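Long-range contact in uncharacterized protein (Cricetid herpesvirus 2, PDB 4ZKQ), which probably acts as a viral decoy receptor, binding host chemokines for a rodent gammaherpesvirus: residues 86-100 and 156-169. Numbering follows the deposited sequence.
Sequences GRAVLVGKWECPAHV and DGHLCIQEALIHFK
Backbone bonds pair strand 86-94 with strand 161-169 antiparallel, Arg-87 opposite Lys-169, Val-89 opposite His-167 and Val-91 opposite Leu-165, each pair joined by two N-H...O=C bonds. Beyond Val-91, Lys-93 O accepts the N-H of Gln-162 at 3.1 Å, and Glu-95 N gives a bond of 2.7 Å to Cys-160 O. A disulfide from Cys-96, just after strand 86-94, to Cys-160, just before strand 161-169, ties the segments covalently. Beside it Cys-160 CB sits over one face of the Trp-94 indole, 3.5 Å from the centroid of the six-membered ring and 10° off its normal, a CH-pi contact.

Among the polar side chains, Gln-162, bent at chi2 (71°), turns its amide back so that NE2 gives Glu-95 O an in-plane bond of 2.7 Å on a lone pair. Lys-93 NZ curls over the same glutamine to salt-bridge Glu-95. A water bridges Arg-87 O and His-167 ND1, while His-167 NE2 bonds Thr-51 O, so both ring nitrogens are held.

Apolar contacts place Leu-90 CD1 3.9 Å from Ile-166 CG1, and Ala-88 CB at the edge of Phe-168. The two strands are inner members of a mixed sheet, flanked by strands 132-143 and 175-181, with helix 44-51 packed over Val-91 and Leu-165.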
loop_
_atom_site.group_PDB
_atom_site.type_symbol
_atom_site.label_atom_id
_atom_site.label_comp_id
_atom_site.label_asym_id
_atom_site.label_seq_id
_atom_site.Cartn_x
_atom_site.Cartn_y
_atom_site.Cartn_z
ATOM N N GLY A 86 -2.058 -7.811 5.530
ATOM C CA GLY A 86 -1.307 -6.865 6.329
ATOM C C GLY A 86 -2.202 -6.261 7.387
ATOM O O GLY A 86 -3.414 -6.455 7.359
ATOM N N ARG A 87 -1.601 -5.538 8.327
ATOM C CA ARG A 87 -2.353 -4.828 9.351
ATOM C C ARG A 87 -2.211 -3.333 9.133
ATOM O O ARG A 87 -1.101 -2.825 8.989
ATOM C CB ARG A 87 -1.866 -5.219 10.749
ATOM C CG ARG A 87 -1.989 -6.719 11.006
ATOM C CD ARG A 87 -1.647 -7.117 12.433
ATOM N NE ARG A 87 -1.741 -8.566 12.604
ATOM C CZ ARG A 87 -2.871 -9.224 12.844
ATOM N NH1 ARG A 87 -4.021 -8.568 12.953
ATOM N NH2 ARG A 87 -2.854 -10.546 12.975
ATOM N N ALA A 88 -3.342 -2.643 9.085
ATOM C CA ALA A 88 -3.347 -1.201 8.888
ATOM C C ALA A 88 -3.816 -0.491 10.145
ATOM O O ALA A 88 -4.719 -0.962 10.830
ATOM C CB ALA A 88 -4.235 -0.827 7.715
ATOM N N VAL A 89 -3.183 0.634 10.450
ATOM C CA VAL A 89 -3.707 1.559 11.437
ATOM C C VAL A 89 -3.967 2.905 10.775
ATOM O O VAL A 89 -3.059 3.531 10.212
ATOM C CB VAL A 89 -2.755 1.746 12.636
ATOM C CG1 VAL A 89 -3.356 2.710 13.646
ATOM C CG2 VAL A 89 -2.464 0.402 13.306
ATOM N N LEU A 90 -5.228 3.316 10.840
ATOM C CA LEU A 90 -5.674 4.647 10.446
ATOM C C LEU A 90 -5.562 5.591 11.637
ATOM O O LEU A 90 -6.066 5.291 12.713
ATOM C CB LEU A 90 -7.122 4.583 9.939
ATOM C CG LEU A 90 -7.890 5.899 9.777
ATOM C CD1 LEU A 90 -7.363 6.688 8.591
ATOM C CD2 LEU A 90 -9.393 5.644 9.630
ATOM N N VAL A 91 -4.889 6.721 11.451
ATOM C CA VAL A 91 -4.795 7.744 12.489
ATOM C C VAL A 91 -5.120 9.103 11.895
ATOM O O VAL A 91 -4.417 9.577 11.005
ATOM C CB VAL A 91 -3.399 7.797 13.119
ATOM C CG1 VAL A 91 -3.356 8.812 14.262
ATOM C CG2 VAL A 91 -2.985 6.427 13.588
ATOM N N GLY A 92 -6.184 9.725 12.390
ATOM C CA GLY A 92 -6.648 10.987 11.846
ATOM C C GLY A 92 -6.613 12.094 12.868
ATOM O O GLY A 92 -6.761 11.852 14.068
ATOM N N LYS A 93 -6.398 13.310 12.387
ATOM C CA LYS A 93 -6.410 14.482 13.247
ATOM C C LYS A 93 -7.781 15.138 13.209
ATOM O O LYS A 93 -8.297 15.452 12.136
ATOM C CB LYS A 93 -5.333 15.479 12.829
ATOM C CG LYS A 93 -5.414 16.776 13.607
ATOM C CD LYS A 93 -4.055 17.402 13.810
ATOM C CE LYS A 93 -4.173 18.713 14.559
ATOM N NZ LYS A 93 -4.974 19.711 13.796
ATOM N N TRP A 94 -8.359 15.334 14.392
ATOM C CA TRP A 94 -9.698 15.891 14.540
ATOM C C TRP A 94 -9.617 17.297 15.122
ATOM O O TRP A 94 -9.091 17.490 16.211
ATOM C CB TRP A 94 -10.550 14.997 15.444
ATOM C CG TRP A 94 -11.964 15.466 15.609
ATOM C CD1 TRP A 94 -12.465 16.225 16.629
ATOM C CD2 TRP A 94 -13.063 15.205 14.726
ATOM N NE1 TRP A 94 -13.808 16.450 16.436
ATOM C CE2 TRP A 94 -14.199 15.835 15.275
ATOM C CE3 TRP A 94 -13.197 14.499 13.528
ATOM C CZ2 TRP A 94 -15.449 15.781 14.664
ATOM C CZ3 TRP A 94 -14.440 14.444 12.923
ATOM C CH2 TRP A 94 -15.551 15.083 13.493
ATOM N N GLU A 95 -10.118 18.277 14.384
ATOM C CA GLU A 95 -10.153 19.649 14.880
ATOM C C GLU A 95 -11.188 20.430 14.094
ATOM O O GLU A 95 -10.961 20.805 12.947
ATOM C CB GLU A 95 -8.775 20.309 14.777
ATOM C CG GLU A 95 -8.707 21.697 15.401
ATOM C CD GLU A 95 -7.284 22.179 15.637
ATOM O OE1 GLU A 95 -6.332 21.418 15.359
ATOM O OE2 GLU A 95 -7.118 23.323 16.108
ATOM N N CYS A 96 -12.345 20.625 14.712
ATOM C CA CYS A 96 -13.451 21.323 14.081
ATOM C C CYS A 96 -13.262 22.831 14.184
ATOM O O CYS A 96 -12.937 23.334 15.261
ATOM C CB CYS A 96 -14.771 20.930 14.738
ATOM S SG CYS A 96 -15.372 19.295 14.301
ATOM N N PRO A 97 -13.452 23.560 13.069
ATOM C CA PRO A 97 -13.545 25.021 13.172
ATOM C C PRO A 97 -14.556 25.467 14.231
ATOM O O PRO A 97 -15.434 24.692 14.616
ATOM C CB PRO A 97 -14.001 25.441 11.774
ATOM C CG PRO A 97 -13.475 24.386 10.870
ATOM C CD PRO A 97 -13.392 23.108 11.666
ATOM N N ALA A 98 -14.430 26.706 14.696
ATOM C CA ALA A 98 -15.298 27.212 15.755
ATOM C C ALA A 98 -16.764 27.212 15.329
ATOM O O ALA A 98 -17.650 26.900 16.123
ATOM C CB ALA A 98 -14.869 28.613 16.163
ATOM N N HIS A 99 -17.010 27.544 14.066
ATOM C CA HIS A 99 -18.371 27.748 13.578
ATOM C C HIS A 99 -19.104 26.450 13.235
ATOM O O HIS A 99 -20.323 26.456 13.058
ATOM C CB HIS A 99 -18.347 28.662 12.352
ATOM C CG HIS A 99 -17.724 28.034 11.136
ATOM N ND1 HIS A 99 -18.454 27.349 10.204
ATOM C CD2 HIS A 99 -16.432 28.008 10.722
ATOM C CE1 HIS A 99 -17.637 26.915 9.243
ATOM N NE2 HIS A 99 -16.421 27.300 9.538
ATOM N N VAL A 100 -18.372 25.344 13.141
ATOM C CA VAL A 100 -18.986 24.069 12.786
ATOM C C VAL A 100 -19.278 23.267 14.053
ATOM O O VAL A 100 -18.442 23.178 14.959
ATOM C CB VAL A 100 -18.095 23.255 11.815
ATOM C CG1 VAL A 100 -16.731 23.022 12.402
ATOM C CG2 VAL A 100 -18.752 21.930 11.462
ATOM N N ASP A 156 -20.375 20.535 6.710
ATOM C CA ASP A 156 -19.139 21.046 7.302
ATOM C C ASP A 156 -18.338 19.975 8.048
ATOM O O ASP A 156 -17.270 20.266 8.589
ATOM C CB ASP A 156 -19.457 22.197 8.261
ATOM C CG ASP A 156 -20.011 23.417 7.549
ATOM O OD1 ASP A 156 -19.506 23.753 6.456
ATOM O OD2 ASP A 156 -20.953 24.039 8.081
ATOM N N GLY A 157 -18.857 18.751 8.083
ATOM C CA GLY A 157 -18.200 17.664 8.791
ATOM C C GLY A 157 -16.772 17.417 8.335
ATOM O O GLY A 157 -15.871 17.238 9.155
ATOM N N HIS A 158 -16.562 17.415 7.023
ATOM C CA HIS A 158 -15.238 17.174 6.456
ATOM C C HIS A 158 -14.181 18.146 6.980
ATOM O O HIS A 158 -12.991 17.825 7.008
ATOM C CB HIS A 158 -15.298 17.261 4.934
ATOM C CG HIS A 158 -15.493 18.652 4.418
ATOM N ND1 HIS A 158 -16.719 19.285 4.431
ATOM C CD2 HIS A 158 -14.620 19.531 3.877
ATOM C CE1 HIS A 158 -16.588 20.498 3.920
ATOM N NE2 HIS A 158 -15.327 20.672 3.576
ATOM N N LEU A 159 -14.613 19.330 7.402
ATOM C CA LEU A 159 -13.684 20.360 7.862
ATOM C C LEU A 159 -13.052 20.029 9.208
ATOM O O LEU A 159 -12.113 20.699 9.627
ATOM C CB LEU A 159 -14.389 21.716 7.963
ATOM C CG LEU A 159 -14.944 22.308 6.667
ATOM C CD1 LEU A 159 -15.706 23.583 6.966
ATOM C CD2 LEU A 159 -13.829 22.581 5.671
ATOM N N CYS A 160 -13.567 19.011 9.891
ATOM C CA CYS A 160 -13.018 18.623 11.190
ATOM C C CYS A 160 -11.828 17.660 11.053
ATOM O O CYS A 160 -11.074 17.462 12.003
ATOM C CB CYS A 160 -14.107 17.986 12.057
ATOM S SG CYS A 160 -15.584 19.031 12.300
ATOM N N ILE A 161 -11.661 17.066 9.875
ATOM C CA ILE A 161 -10.567 16.120 9.657
ATOM C C ILE A 161 -9.455 16.783 8.846
ATOM O O ILE A 161 -9.565 16.920 7.635
ATOM C CB ILE A 161 -11.062 14.850 8.941
ATOM C CG1 ILE A 161 -12.233 14.229 9.716
ATOM C CG2 ILE A 161 -9.926 13.835 8.813
ATOM C CD1 ILE A 161 -13.098 13.320 8.885
ATOM N N GLN A 162 -8.389 17.202 9.526
ATOM C CA GLN A 162 -7.285 17.907 8.871
ATOM C C GLN A 162 -6.431 16.987 8.010
ATOM O O GLN A 162 -5.960 17.377 6.942
ATOM C CB GLN A 162 -6.385 18.580 9.903
ATOM C CG GLN A 162 -6.853 19.959 10.332
ATOM C CD GLN A 162 -8.095 19.903 11.186
ATOM O OE1 GLN A 162 -8.380 18.886 11.820
ATOM N NE2 GLN A 162 -8.846 20.997 11.211
ATOM N N GLU A 163 -6.195 15.778 8.503
ATOM C CA GLU A 163 -5.398 14.811 7.768
ATOM C C GLU A 163 -5.641 13.408 8.296
ATOM O O GLU A 163 -6.109 13.228 9.425
ATOM C CB GLU A 163 -3.912 15.154 7.874
ATOM C CG GLU A 163 -3.343 14.922 9.252
ATOM C CD GLU A 163 -1.874 15.288 9.360
ATOM O OE1 GLU A 163 -1.399 16.100 8.546
ATOM O OE2 GLU A 163 -1.202 14.761 10.266
ATOM N N ALA A 164 -5.310 12.417 7.473
ATOM C CA ALA A 164 -5.386 11.028 7.882
ATOM C C ALA A 164 -4.140 10.268 7.449
ATOM O O ALA A 164 -3.764 10.257 6.273
ATOM C CB ALA A 164 -6.631 10.379 7.317
ATOM N N LEU A 165 -3.508 9.648 8.433
ATOM C CA LEU A 165 -2.406 8.728 8.219
ATOM C C LEU A 165 -2.923 7.309 8.133
ATOM O O LEU A 165 -3.731 6.895 8.964
ATOM C CB LEU A 165 -1.395 8.837 9.367
ATOM C CG LEU A 165 -0.307 7.760 9.437
ATOM C CD1 LEU A 165 0.673 7.899 8.280
ATOM C CD2 LEU A 165 0.411 7.808 10.780
ATOM N N ILE A 166 -2.454 6.567 7.135
ATOM C CA ILE A 166 -2.608 5.124 7.132
ATOM C C ILE A 166 -1.223 4.499 7.175
ATOM O O ILE A 166 -0.369 4.774 6.335
ATOM C CB ILE A 166 -3.389 4.624 5.914
ATOM C CG1 ILE A 166 -4.833 5.141 5.987
ATOM C CG2 ILE A 166 -3.371 3.094 5.857
ATOM C CD1 ILE A 166 -5.635 4.907 4.752
ATOM N N HIS A 167 -1.013 3.682 8.196
ATOM C CA HIS A 167 0.180 2.877 8.315
ATOM C C HIS A 167 -0.221 1.466 7.945
ATOM O O HIS A 167 -1.077 0.888 8.607
ATOM C CB HIS A 167 0.749 2.927 9.738
ATOM C CG HIS A 167 1.990 2.125 9.912
ATOM N ND1 HIS A 167 1.978 0.741 9.994
ATOM C CD2 HIS A 167 3.289 2.488 9.991
ATOM C CE1 HIS A 167 3.214 0.303 10.125
ATOM N NE2 HIS A 167 4.032 1.344 10.128
ATOM N N PHE A 168 0.352 0.936 6.870
ATOM C CA PHE A 168 0.110 -0.447 6.462
ATOM C C PHE A 168 1.355 -1.290 6.709
ATOM O O PHE A 168 2.392 -1.100 6.060
ATOM C CB PHE A 168 -0.292 -0.507 4.986
ATOM C CG PHE A 168 -0.750 -1.869 4.526
ATOM C CD1 PHE A 168 -2.032 -2.315 4.799
ATOM C CD2 PHE A 168 0.092 -2.689 3.803
ATOM C CE1 PHE A 168 -2.457 -3.569 4.370
ATOM C CE2 PHE A 168 -0.326 -3.938 3.373
ATOM C CZ PHE A 168 -1.598 -4.378 3.658
ATOM N N LYS A 169 1.265 -2.197 7.673
ATOM C CA LYS A 169 2.369 -3.106 7.953
ATOM C C LYS A 169 2.231 -4.322 7.058
ATOM O O LYS A 169 1.339 -5.151 7.246
ATOM C CB LYS A 169 2.411 -3.523 9.424
ATOM C CG LYS A 169 3.697 -4.263 9.754
ATOM C CD LYS A 169 3.871 -4.525 11.233
ATOM C CE LYS A 169 5.326 -4.861 11.541
ATOM N NZ LYS A 169 5.553 -5.124 12.988
HETATM O O HOH W 1 -0.013 -1.020 10.980
#